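Local coordinates for ABC-type transport system, sugar-family extracellular solute-binding protein (Peptoclostridium difficile 630, PDB 6HNI), which binds tyrosine, probably as the extracellular substrate-binding lipoprotein of an ABC-type transport system, and also has adhesive properties, at residues I158-N163 with F185-K190. The protein carries 1 engineered substitution. Sequence-based numbering, arbitrary orientation. Where two conformers were deposited one is given.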
loop_
_atom_site.group_PDB
_atom_site.type_symbol
_atom_site.label_atom_id
_atom_site.label_comp_id
_atom_site.label_asym_id
_atom_site.label_seq_id
_atom_site.Cartn_x
_atom_site.Cartn_y
_atom_site.Cartn_z
ATOM N N ILE A 158 -3.599 -15.443 14.783
ATOM C CA ILE A 158 -3.335 -14.170 14.084
ATOM C C ILE A 158 -4.697 -13.574 13.693
ATOM O O ILE A 158 -5.464 -14.223 12.991
ATOM C CB ILE A 158 -2.501 -14.394 12.795
ATOM C CG1 ILE A 158 -1.176 -15.084 13.148
ATOM C CG2 ILE A 158 -2.261 -13.070 12.077
ATOM C CD1 ILE A 158 -0.449 -15.638 11.954
ATOM N N GLY A 159 -4.961 -12.337 14.102
ATOM C CA GLY A 159 -6.114 -11.618 13.605
ATOM C C GLY A 159 -5.782 -10.803 12.347
ATOM O O GLY A 159 -4.640 -10.342 12.195
ATOM N N VAL A 160 -6.797 -10.596 11.551
ATOM C CA VAL A 160 -6.669 -9.680 10.379
ATOM C C VAL A 160 -8.000 -8.966 10.185
ATOM O O VAL A 160 -9.046 -9.598 9.979
ATOM C CB VAL A 160 -6.215 -10.451 9.133
ATOM C CG1 VAL A 160 -7.161 -11.505 8.647
ATOM C CG2 VAL A 160 -5.968 -9.451 8.015
ATOM N N MET A 161 -7.962 -7.640 10.246
ATOM C CA MET A 161 -9.079 -6.783 9.866
ATOM C C MET A 161 -8.762 -6.159 8.507
ATOM O O MET A 161 -7.630 -5.690 8.286
ATOM C CB MET A 161 -9.348 -5.719 10.953
ATOM C CG MET A 161 -10.530 -4.847 10.663
ATOM S SD MET A 161 -11.110 -3.900 12.085
ATOM C CE MET A 161 -9.721 -2.818 12.306
ATOM N N TYR A 162 -9.755 -6.145 7.633
ATOM C CA TYR A 162 -9.517 -5.642 6.255
ATOM C C TYR A 162 -10.836 -5.236 5.639
ATOM O O TYR A 162 -11.932 -5.637 6.098
ATOM C CB TYR A 162 -8.872 -6.728 5.459
ATOM C CG TYR A 162 -9.707 -7.927 5.180
ATOM C CD1 TYR A 162 -9.952 -8.883 6.185
ATOM C CD2 TYR A 162 -10.322 -8.098 3.958
ATOM C CE1 TYR A 162 -10.735 -9.985 5.926
ATOM C CE2 TYR A 162 -11.107 -9.205 3.698
ATOM C CZ TYR A 162 -11.304 -10.159 4.690
ATOM O OH TYR A 162 -12.069 -11.253 4.397
ATOM N N ASN A 163 -10.768 -4.486 4.563
ATOM C CA ASN A 163 -11.893 -4.022 3.752
ATOM C C ASN A 163 -12.274 -5.100 2.756
ATOM O O ASN A 163 -11.514 -5.373 1.829
ATOM C CB ASN A 163 -11.471 -2.729 3.012
ATOM C CG ASN A 163 -12.610 -2.046 2.282
ATOM O OD1 ASN A 163 -13.722 -2.590 2.177
ATOM N ND2 ASN A 163 -12.318 -0.864 1.721
ATOM N N PHE A 185 -0.695 -21.967 12.444
ATOM C CA PHE A 185 -1.436 -20.822 13.030
ATOM C C PHE A 185 -2.917 -20.905 12.676
ATOM O O PHE A 185 -3.316 -21.499 11.648
ATOM C CB PHE A 185 -0.891 -19.495 12.452
ATOM C CG PHE A 185 0.511 -19.223 12.814
ATOM C CD1 PHE A 185 0.828 -18.589 13.978
ATOM C CD2 PHE A 185 1.526 -19.590 11.961
ATOM C CE1 PHE A 185 2.159 -18.309 14.311
ATOM C CE2 PHE A 185 2.837 -19.367 12.291
ATOM C CZ PHE A 185 3.165 -18.702 13.450
ATOM N N LYS A 186 -3.705 -20.292 13.556
ATOM C CA LYS A 186 -5.126 -20.008 13.351
ATOM C C LYS A 186 -5.274 -18.552 12.884
ATOM O O LYS A 186 -4.558 -17.684 13.360
ATOM C CB LYS A 186 -5.865 -20.181 14.682
ATOM C CG LYS A 186 -7.361 -19.942 14.613
ATOM C CD LYS A 186 -8.018 -20.595 15.830
ATOM C CE LYS A 186 -9.515 -20.428 15.821
ATOM N NZ LYS A 186 -9.845 -19.090 16.362
ATOM N N VAL A 187 -6.199 -18.281 11.978
ATOM C CA VAL A 187 -6.454 -16.905 11.557
ATOM C C VAL A 187 -7.887 -16.557 11.944
ATOM O O VAL A 187 -8.805 -17.338 11.681
ATOM C CB VAL A 187 -6.311 -16.738 10.033
ATOM C CG1 VAL A 187 -6.687 -15.329 9.555
ATOM C CG2 VAL A 187 -4.904 -17.094 9.645
ATOM N N VAL A 188 -8.070 -15.409 12.561
ATOM C CA VAL A 188 -9.398 -14.850 12.835
ATOM C C VAL A 188 -9.571 -13.585 11.985
ATOM O O VAL A 188 -8.799 -12.625 12.136
ATOM C CB VAL A 188 -9.541 -14.499 14.323
ATOM C CG1 VAL A 188 -10.917 -13.937 14.585
ATOM C CG2 VAL A 188 -9.296 -15.722 15.187
ATOM N N GLU A 189 -10.541 -13.620 11.080
ATOM C CA GLU A 189 -10.821 -12.525 10.161
ATOM C C GLU A 189 -11.897 -11.599 10.651
ATOM O O GLU A 189 -12.912 -12.090 11.237
ATOM C CB GLU A 189 -11.316 -13.036 8.815
ATOM C CG GLU A 189 -10.365 -13.879 8.056
ATOM C CD GLU A 189 -11.028 -14.423 6.804
ATOM O OE1 GLU A 189 -11.514 -13.637 5.954
ATOM O OE2 GLU A 189 -11.083 -15.647 6.675
ATOM N N LYS A 190 -11.710 -10.308 10.416
ATOM C CA LYS A 190 -12.769 -9.339 10.635
ATOM C C LYS A 190 -12.881 -8.459 9.392
ATOM O O LYS A 190 -12.146 -7.482 9.208
ATOM C CB LYS A 190 -12.524 -8.533 11.903
ATOM C CG LYS A 190 -13.613 -7.549 12.275
ATOM C CD LYS A 190 -14.921 -8.269 12.571
ATOM C CE LYS A 190 -16.005 -7.327 13.116
ATOM N NZ LYS A 190 -17.379 -7.900 13.055
#
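Five backbone hydrogen bonds join 158-163 to 185-190 as parallel neighbours. Ile158 donates from N to Lys186 O (2.8 Å) almost straight, at 176°, and accepts Val188 N at its O; Val160 repeats the pattern, bonding through N to Val188 O and through O to Lys190 N. The last bond is the longest of the five: Tyr162 N is 3.2 Å from Lys190 O and stands above that carbonyl plane rather than in it.

Tyr162 can be followed outward. From its CB, CG is set in the crowded position between backbone N and carbonyl carbon (chi1 67°), which swings the ring over to the 185-190 strand. CD1 passes 4.0 Å from Lys190 O, CE1 and CZ each come within 3.7 Å of Glu189 OE1, and OH donates to that oxygen at 2.9 Å. The carboxylate oxygen lies at the ring edge, near its plane, and is met nearly along its C-O axis; ring and carboxylate are turned 32° apart. The other oxygen, Glu189 OE2, forms a salt bridge with Lys177 of helix 167-183, so the carboxylate is held from two sides and is probably ionised.

On the sheet face that carries Glu189, Val160 CG1 lies 4.0 Å from Val187 CG1. The side chains of Ile158 and Phe185 cross obliquely, Ile158 CD1 lying 3.8 Å from Phe185 CD1. Leu176 of helix 167-183 packs on Val160, and Ala180 on Val187 and Phe185. Strand 157-163, this helix and edge strand 186-192 thus form a beta-alpha-beta crossover in the parallel sheet of one lobe of the periplasmic-binding-protein fold.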